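Local coordinates for protein pyroglutatmate porin OpdO (Pseudomonas aeruginosa, PDB 3SZV) that probably acts as an outer membrane porin of the OprD family, a beta-barrel channel associated with the passage of small carboxylates such as pyroglutamate, at residues P366-T378 and L387-A399. Numbering follows the deposited sequence. Where two conformers were deposited one is given.
Sequences PLKNLGVKWRNAT and LDENRLILSYSLA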
ATOM      1  N   PRO A 366      14.442   2.596 -27.958  1.00 65.28           N
ATOM      2  CA  PRO A 366      14.232   3.957 -27.454  1.00 54.45           C
ATOM      3  C   PRO A 366      13.190   4.013 -26.340  1.00 47.86           C
ATOM      4  O   PRO A 366      13.286   4.858 -25.450  1.00 44.66           O
ATOM      5  CB  PRO A 366      13.710   4.709 -28.684  1.00 57.25           C
ATOM      6  CG  PRO A 366      14.135   3.885 -29.855  1.00 65.58           C
ATOM      7  CD  PRO A 366      14.084   2.472 -29.380  1.00 64.92           C
ATOM      8  N   LEU A 367      12.206   3.126 -26.394  1.00 46.23           N
ATOM      9  CA  LEU A 367      11.095   3.179 -25.451  1.00 45.96           C
ATOM     10  C   LEU A 367      11.274   2.228 -24.270  1.00 35.79           C
ATOM     11  O   LEU A 367      10.326   1.953 -23.540  1.00 33.80           O
ATOM     12  CB  LEU A 367       9.767   2.907 -26.166  1.00 48.48           C
ATOM     13  CG  LEU A 367       9.187   4.055 -27.001  1.00 68.92           C
ATOM     14  CD1 LEU A 367      10.218   4.640 -27.950  1.00 68.53           C
ATOM     15  CD2 LEU A 367       7.961   3.587 -27.773  1.00 66.54           C
ATOM     16  N   LYS A 368      12.497   1.743 -24.080  1.00 35.66           N
ATOM     17  CA  LYS A 368      12.802   0.860 -22.958  1.00 32.57           C
ATOM     18  C   LYS A 368      12.298   1.452 -21.643  1.00 32.99           C
ATOM     19  O   LYS A 368      12.525   2.631 -21.362  1.00 35.89           O
ATOM     20  CB  LYS A 368      14.310   0.597 -22.884  1.00 36.00           C
ATOM     21  CG  LYS A 368      14.738  -0.260 -21.696  1.00 39.08           C
ATOM     22  CD  LYS A 368      16.237  -0.540 -21.750  1.00 44.28           C
ATOM     23  CE  LYS A 368      16.644  -1.610 -20.746  1.00 63.69           C
ATOM     24  NZ  LYS A 368      16.297  -1.234 -19.347  1.00 60.23           N
ATOM     25  N   ASN A 369      11.591   0.628 -20.866  1.00 31.94           N
ATOM     26  CA  ASN A 369      11.058   0.995 -19.558  1.00 32.21           C
ATOM     27  C   ASN A 369       9.642   1.568 -19.624  1.00 30.95           C
ATOM     28  O   ASN A 369       8.989   1.744 -18.597  1.00 35.44           O
ATOM     29  CB  ASN A 369      12.001   1.933 -18.797  1.00 35.62           C
ATOM     30  CG  ASN A 369      13.359   1.310 -18.555  1.00 44.87           C
ATOM     31  OD1 ASN A 369      13.471   0.103 -18.334  1.00 48.59           O
ATOM     32  ND2 ASN A 369      14.400   2.126 -18.601  1.00 41.89           N
ATOM     33  N   LEU A 370       9.183   1.867 -20.835  1.00 30.07           N
ATOM     34  CA  LEU A 370       7.787   2.225 -21.058  1.00 29.61           C
ATOM     35  C   LEU A 370       6.893   1.029 -20.741  1.00 32.70           C
ATOM     36  O   LEU A 370       7.089  -0.064 -21.269  1.00 31.01           O
ATOM     37  CB  LEU A 370       7.584   2.678 -22.507  1.00 32.01           C
ATOM     38  CG  LEU A 370       6.156   3.037 -22.926  1.00 40.30           C
ATOM     39  CD1 LEU A 370       5.645   4.212 -22.104  1.00 49.37           C
ATOM     40  CD2 LEU A 370       6.104   3.358 -24.412  1.00 53.77           C
ATOM     41  N   GLY A 371       5.910   1.230 -19.874  1.00 23.76           N
ATOM     42  CA  GLY A 371       5.044   0.133 -19.483  1.00 23.40           C
ATOM     43  C   GLY A 371       3.578   0.442 -19.686  1.00 27.09           C
ATOM     44  O   GLY A 371       3.148   1.582 -19.541  1.00 25.96           O
ATOM     45  N   VAL A 372       2.809  -0.585 -20.026  1.00 23.08           N
ATOM     46  CA  VAL A 372       1.365  -0.457 -20.112  1.00 23.69           C
ATOM     47  C   VAL A 372       0.732  -1.567 -19.286  1.00 21.64           C
ATOM     48  O   VAL A 372       1.173  -2.711 -19.334  1.00 24.66           O
ATOM     49  CB  VAL A 372       0.872  -0.540 -21.570  1.00 29.62           C
ATOM     50  CG1 VAL A 372       1.272  -1.868 -22.194  1.00 40.60           C
ATOM     51  CG2 VAL A 372      -0.635  -0.336 -21.640  1.00 36.36           C
ATOM     52  N   LYS A 373      -0.294  -1.219 -18.519  1.00 20.70           N
ATOM     53  CA  LYS A 373      -1.013  -2.186 -17.709  1.00 20.48           C
ATOM     54  C   LYS A 373      -2.503  -1.954 -17.847  1.00 20.46           C
ATOM     55  O   LYS A 373      -2.986  -0.829 -17.692  1.00 21.44           O
ATOM     56  CB  LYS A 373      -0.605  -2.084 -16.238  1.00 24.36           C
ATOM     57  CG  LYS A 373      -1.348  -3.085 -15.350  1.00 31.27           C
ATOM     58  CD  LYS A 373      -0.876  -3.044 -13.904  1.00 56.36           C
ATOM     59  CE  LYS A 373       0.494  -3.681 -13.777  1.00 47.63           C
ATOM     60  NZ  LYS A 373       0.496  -4.996 -14.478  1.00 46.99           N
ATOM     61  N   TRP A 374      -3.224  -3.031 -18.142  1.00 17.32           N
ATOM     62  CA  TRP A 374      -4.680  -3.014 -18.175  1.00 17.46           C
ATOM     63  C   TRP A 374      -5.204  -3.829 -16.997  1.00 18.48           C
ATOM     64  O   TRP A 374      -4.862  -4.998 -16.832  1.00 19.95           O
ATOM     65  CB  TRP A 374      -5.184  -3.580 -19.515  1.00 20.98           C
ATOM     66  CG  TRP A 374      -6.659  -3.880 -19.560  1.00 20.01           C
ATOM     67  CD1 TRP A 374      -7.683  -3.066 -19.166  1.00 24.41           C
ATOM     68  CD2 TRP A 374      -7.271  -5.085 -20.044  1.00 25.27           C
ATOM     69  NE1 TRP A 374      -8.892  -3.691 -19.366  1.00 22.63           N
ATOM     70  CE2 TRP A 374      -8.667  -4.932 -19.903  1.00 25.33           C
ATOM     71  CE3 TRP A 374      -6.773  -6.278 -20.578  1.00 36.54           C
ATOM     72  CZ2 TRP A 374      -9.571  -5.928 -20.278  1.00 31.97           C
ATOM     73  CZ3 TRP A 374      -7.669  -7.266 -20.947  1.00 44.46           C
ATOM     74  CH2 TRP A 374      -9.054  -7.086 -20.794  1.00 45.70           C
ATOM     75  N   ARG A 375      -6.022  -3.199 -16.159  1.00 17.40           N
ATOM     76  CA  ARG A 375      -6.601  -3.861 -14.996  1.00 17.47           C
ATOM     77  C   ARG A 375      -8.116  -3.864 -15.130  1.00 19.31           C
ATOM     78  O   ARG A 375      -8.749  -2.807 -15.151  1.00 20.54           O
ATOM     79  CB  ARG A 375      -6.199  -3.143 -13.703  1.00 18.79           C
ATOM     80  CG  ARG A 375      -4.692  -2.916 -13.573  1.00 20.77           C
ATOM     81  CD  ARG A 375      -4.326  -2.324 -12.211  1.00 22.84           C
ATOM     82  NE  ARG A 375      -4.686  -3.239 -11.135  1.00 23.73           N
ATOM     83  CZ  ARG A 375      -5.066  -2.869  -9.913  1.00 25.00           C
ATOM     84  NH1 ARG A 375      -5.145  -1.582  -9.583  1.00 25.23           N
ATOM     85  NH2 ARG A 375      -5.393  -3.795  -9.014  1.00 24.50           N
ATOM     86  N   ASN A 376      -8.700  -5.051 -15.225  1.00 17.43           N
ATOM     87  CA  ASN A 376     -10.128  -5.173 -15.427  1.00 17.48           C
ATOM     88  C   ASN A 376     -10.748  -5.854 -14.213  1.00 18.05           C
ATOM     89  O   ASN A 376     -10.228  -6.857 -13.727  1.00 20.31           O
ATOM     90  CB  ASN A 376     -10.371  -5.976 -16.712  1.00 20.40           C
ATOM     91  CG  ASN A 376     -11.807  -6.421 -16.875  1.00 23.20           C
ATOM     92  OD1 ASN A 376     -12.110  -7.608 -16.755  1.00 30.99           O
ATOM     93  ND2 ASN A 376     -12.699  -5.479 -17.159  1.00 27.61           N
ATOM     94  N   ALA A 377     -11.835  -5.293 -13.699  1.00 16.87           N
ATOM     95  CA  ALA A 377     -12.498  -5.867 -12.536  1.00 16.41           C
ATOM     96  C   ALA A 377     -14.005  -5.901 -12.719  1.00 15.81           C
ATOM     97  O   ALA A 377     -14.592  -5.024 -13.367  1.00 18.20           O
ATOM     98  CB  ALA A 377     -12.153  -5.085 -11.289  1.00 18.95           C
ATOM     99  N   THR A 378     -14.614  -6.917 -12.127  1.00 14.96           N
ATOM    100  CA  THR A 378     -16.066  -7.061 -12.109  1.00 15.07           C
ATOM    101  C   THR A 378     -16.462  -7.371 -10.678  1.00 17.20           C
ATOM    102  O   THR A 378     -15.877  -8.265 -10.067  1.00 16.75           O
ATOM    103  CB  THR A 378     -16.491  -8.252 -12.991  1.00 16.48           C
ATOM    104  OG1 THR A 378     -16.095  -7.999 -14.341  1.00 19.83           O
ATOM    105  CG2 THR A 378     -18.010  -8.459 -12.949  1.00 18.76           C
ATOM    106  N   LEU A 387     -20.663  -3.510 -10.413  1.00 18.89           N
ATOM    107  CA  LEU A 387     -19.779  -2.600 -11.115  1.00 23.24           C
ATOM    108  C   LEU A 387     -18.812  -3.357 -12.013  1.00 18.99           C
ATOM    109  O   LEU A 387     -18.409  -4.473 -11.697  1.00 19.19           O
ATOM    110  CB  LEU A 387     -18.986  -1.782 -10.090  1.00 33.84           C
ATOM    111  CG  LEU A 387     -17.724  -1.057 -10.554  1.00 38.00           C
ATOM    112  CD1 LEU A 387     -18.092   0.128 -11.429  1.00 39.89           C
ATOM    113  CD2 LEU A 387     -16.912  -0.599  -9.357  1.00 59.97           C
ATOM    114  N   ASP A 388     -18.452  -2.744 -13.134  1.00 17.48           N
ATOM    115  CA  ASP A 388     -17.321  -3.203 -13.927  1.00 19.47           C
ATOM    116  C   ASP A 388     -16.371  -2.030 -14.064  1.00 19.65           C
ATOM    117  O   ASP A 388     -16.800  -0.902 -14.302  1.00 20.70           O
ATOM    118  CB  ASP A 388     -17.746  -3.704 -15.309  1.00 22.61           C
ATOM    119  CG  ASP A 388     -18.312  -5.111 -15.265  1.00 23.62           C
ATOM    120  OD1 ASP A 388     -19.458  -5.245 -14.821  1.00 22.53           O
ATOM    121  OD2 ASP A 388     -17.603  -6.072 -15.655  1.00 26.73           O
ATOM    122  N   GLU A 389     -15.084  -2.296 -13.902  1.00 17.86           N
ATOM    123  CA  GLU A 389     -14.085  -1.242 -13.909  1.00 20.86           C
ATOM    124  C   GLU A 389     -12.930  -1.630 -14.812  1.00 20.39           C
ATOM    125  O   GLU A 389     -12.441  -2.761 -14.771  1.00 21.79           O
ATOM    126  CB  GLU A 389     -13.586  -1.012 -12.482  1.00 19.58           C
ATOM    127  CG  GLU A 389     -12.514   0.052 -12.337  1.00 23.79           C
ATOM    128  CD  GLU A 389     -12.078   0.200 -10.895  1.00 24.89           C
ATOM    129  OE1 GLU A 389     -12.845   0.767 -10.092  1.00 28.92           O
ATOM    130  OE2 GLU A 389     -10.981  -0.279 -10.557  1.00 22.78           O
ATOM    131  N   ASN A 390     -12.495  -0.686 -15.632  1.00 19.75           N
ATOM    132  CA  ASN A 390     -11.277  -0.870 -16.398  1.00 19.34           C
ATOM    133  C   ASN A 390     -10.311   0.254 -16.080  1.00 24.02           C
ATOM    134  O   ASN A 390     -10.715   1.412 -15.982  1.00 23.33           O
ATOM    135  CB  ASN A 390     -11.578  -0.917 -17.897  1.00 23.43           C
ATOM    136  CG  ASN A 390     -12.243  -2.212 -18.309  1.00 29.56           C
ATOM    137  OD1 ASN A 390     -11.572  -3.206 -18.588  1.00 25.49           O
ATOM    138  ND2 ASN A 390     -13.574  -2.210 -18.352  1.00 29.34           N
ATOM    139  N   ARG A 391      -9.046  -0.104 -15.876  1.00 21.29           N
ATOM    140  CA  ARG A 391      -7.973   0.878 -15.742  1.00 20.83           C
ATOM    141  C   ARG A 391      -6.948   0.612 -16.823  1.00 25.78           C
ATOM    142  O   ARG A 391      -6.629  -0.538 -17.130  1.00 23.73           O
ATOM    143  CB  ARG A 391      -7.299   0.792 -14.373  1.00 23.29           C
ATOM    144  CG  ARG A 391      -8.246   0.940 -13.196  1.00 21.55           C
ATOM    145  CD  ARG A 391      -7.525   0.915 -11.858  1.00 29.56           C
ATOM    146  NE  ARG A 391      -8.483   0.834 -10.758  1.00 25.22           N
ATOM    147  CZ  ARG A 391      -8.229   1.183  -9.500  1.00 33.04           C
ATOM    148  NH1 ARG A 391      -7.036   1.655  -9.160  1.00 36.97           N
ATOM    149  NH2 ARG A 391      -9.177   1.065  -8.579  1.00 34.18           N
ATOM    150  N   LEU A 392      -6.439   1.683 -17.416  1.00 22.66           N
ATOM    151  CA  LEU A 392      -5.341   1.566 -18.352  1.00 21.91           C
ATOM    152  C   LEU A 392      -4.288   2.542 -17.882  1.00 21.14           C
ATOM    153  O   LEU A 392      -4.554   3.742 -17.776  1.00 22.00           O
ATOM    154  CB  LEU A 392      -5.776   1.918 -19.772  1.00 24.70           C
ATOM    155  CG  LEU A 392      -4.713   1.668 -20.839  1.00 35.54           C
ATOM    156  CD1 LEU A 392      -4.260   0.212 -20.794  1.00 38.93           C
ATOM    157  CD2 LEU A 392      -5.239   2.033 -22.220  1.00 57.18           C
ATOM    158  N   ILE A 393      -3.106   2.029 -17.568  1.00 20.65           N
ATOM    159  CA  ILE A 393      -2.037   2.866 -17.047  1.00 20.61           C
ATOM    160  C   ILE A 393      -0.798   2.746 -17.919  1.00 23.09           C
ATOM    161  O   ILE A 393      -0.266   1.653 -18.121  1.00 22.29           O
ATOM    162  CB  ILE A 393      -1.672   2.485 -15.599  1.00 22.10           C
ATOM    163  CG1 ILE A 393      -2.935   2.325 -14.745  1.00 27.06           C
ATOM    164  CG2 ILE A 393      -0.724   3.521 -14.993  1.00 25.80           C
ATOM    165  CD1 ILE A 393      -3.422   0.891 -14.622  1.00 29.99           C
ATOM    166  N   LEU A 394      -0.358   3.881 -18.450  1.00 21.15           N
ATOM    167  CA  LEU A 394       0.915   3.963 -19.159  1.00 22.48           C
ATOM    168  C   LEU A 394       1.907   4.644 -18.231  1.00 23.84           C
ATOM    169  O   LEU A 394       1.602   5.680 -17.630  1.00 25.05           O
ATOM    170  CB  LEU A 394       0.769   4.764 -20.449  1.00 28.14           C
ATOM    171  CG  LEU A 394       0.144   4.088 -21.669  1.00 42.74           C
ATOM    172  CD1 LEU A 394      -1.143   3.362 -21.320  1.00 44.88           C
ATOM    173  CD2 LEU A 394      -0.101   5.120 -22.761  1.00 48.77           C
ATOM    174  N   SER A 395       3.097   4.070 -18.098  1.00 22.33           N
ATOM    175  CA  SER A 395       4.091   4.596 -17.175  0.54 21.85           C
ATOM    176  C   SER A 395       5.478   4.609 -17.802  1.00 22.02           C
ATOM    177  O   SER A 395       5.832   3.722 -18.573  1.00 25.35           O
ATOM    178  CB  SER A 395       4.112   3.765 -15.885  0.54 26.65           C
ATOM    179  OG  SER A 395       5.073   4.265 -14.967  0.54 37.78           O
ATOM    180  N   TYR A 396       6.253   5.625 -17.471  1.00 19.54           N
ATOM    181  CA  TYR A 396       7.626   5.703 -17.944  1.00 21.37           C
ATOM    182  C   TYR A 396       8.458   6.392 -16.890  1.00 24.42           C
ATOM    183  O   TYR A 396       8.122   7.497 -16.455  1.00 25.53           O
ATOM    184  CB  TYR A 396       7.732   6.466 -19.266  1.00 22.91           C
ATOM    185  CG  TYR A 396       9.148   6.554 -19.789  1.00 23.62           C
ATOM    186  CD1 TYR A 396       9.727   5.487 -20.461  1.00 26.00           C
ATOM    187  CD2 TYR A 396       9.909   7.697 -19.592  1.00 25.20           C
ATOM    188  CE1 TYR A 396      11.019   5.558 -20.937  1.00 32.37           C
ATOM    189  CE2 TYR A 396      11.210   7.779 -20.066  1.00 26.57           C
ATOM    190  CZ  TYR A 396      11.755   6.701 -20.737  1.00 28.54           C
ATOM    191  OH  TYR A 396      13.047   6.762 -21.215  1.00 33.83           O
ATOM    192  N   SER A 397       9.549   5.751 -16.485  1.00 21.79           N
ATOM    193  CA  SER A 397      10.434   6.333 -15.489  1.00 22.67           C
ATOM    194  C   SER A 397      11.806   6.541 -16.081  1.00 25.34           C
ATOM    195  O   SER A 397      12.324   5.677 -16.790  1.00 28.35           O
ATOM    196  CB  SER A 397      10.540   5.437 -14.257  1.00 30.21           C
ATOM    197  OG  SER A 397       9.325   5.432 -13.534  1.00 35.53           O
ATOM    198  N   LEU A 398      12.378   7.694 -15.772  1.00 22.39           N
ATOM    199  CA  LEU A 398      13.688   8.069 -16.251  1.00 23.17           C
ATOM    200  C   LEU A 398      14.563   8.395 -15.052  1.00 28.21           C
ATOM    201  O   LEU A 398      14.196   9.231 -14.226  1.00 24.15           O
ATOM    202  CB  LEU A 398      13.577   9.309 -17.137  1.00 30.83           C
ATOM    203  CG  LEU A 398      14.879   9.882 -17.684  1.00 35.24           C
ATOM    204  CD1 LEU A 398      15.573   8.862 -18.574  1.00 35.03           C
ATOM    205  CD2 LEU A 398      14.597  11.167 -18.444  1.00 38.95           C
ATOM    206  N   ALA A 399      15.715   7.738 -14.950  1.00 25.94           N
ATOM    207  CA  ALA A 399      16.699   8.112 -13.945  1.00 24.20           C
ATOM    208  C   ALA A 399      17.388   9.389 -14.410  1.00 27.23           C
ATOM    209  O   ALA A 399      17.931   9.438 -15.513  1.00 31.05           O
ATOM    210  CB  ALA A 399      17.720   6.995 -13.758  1.00 31.25           C
TER
HETATM  211  O   HOH W   1      13.806   4.515 -22.804  1.00 31.02           O
HETATM  212  O   HOH W   2      14.177   5.027 -18.654  1.00 28.05           O
HETATM  213  O   HOH W   3       9.675   2.943 -16.452  1.00 28.95           O
HETATM  214  O   HOH W   4      -4.157   0.908 -10.870  1.00 24.76           O
HETATM  215  O   HOH W   5     -15.438  -5.930 -17.104  1.00 33.33           O
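Strands 371-378 and 387-399 run antiparallel, their axes 4.7 Å apart at closest approach, and paired backbone bonds join them at Gly371-Ser395, Lys373-Ile393, Arg375-Arg391 and Ala377-Glu389. One face carries Val372, Trp374, Asn376, Thr378 and their partners. Here Val372 CG2 touches two leucine methyls, Leu394 CD1 and Leu392 CD1. Next along, Asn390 OD1 accepts two bonds. Trp374 NE1 donates to Asn390 OD1 at 2.8 Å, on a lone pair, with indole and amide planes only 8° apart. Asn376 ND2 meets Asn390 OD1 at 2.9 Å from above the carbonyl plane. With CG anti to the backbone N (chi1 168°), the Trp374 side chain leads toward Asn390, and Asn376 CB lies over the rim of one ring face. Thr378 OG1 donates to Asp388 OD2 at 2.8 Å, and a water links that carboxylate oxygen to Asn376 ND2.

The opposite face carries the charged Arg375, Arg391 and Glu389. Arg375 and Arg391 lie side by side, Arg375 NH1 over one face of the Arg391 guanidinium, with 3.8 Å between the two NH1 atoms. A water in the Arg375 guanidinium plane binds Arg375 NH1 and, weakly, Arg391 NH1. Arg391 grips Glu389 OE2 side-on through NE (2.7 Å) and NH2. Glu389 OE1 also pairs with Arg36 on strand 24-38. Beside the type II turn Leu367-Leu370, the edge of Tyr396 meets the Lys368 carbonyl, CE1 to O 3.3 Å, and a water bridges Tyr396 OH to Lys368 O and Pro366 O.

The two strands form the last beta hairpin of an OprD-family barrel; strand 387-399 also pairs with strand 24-38, which closes the barrel.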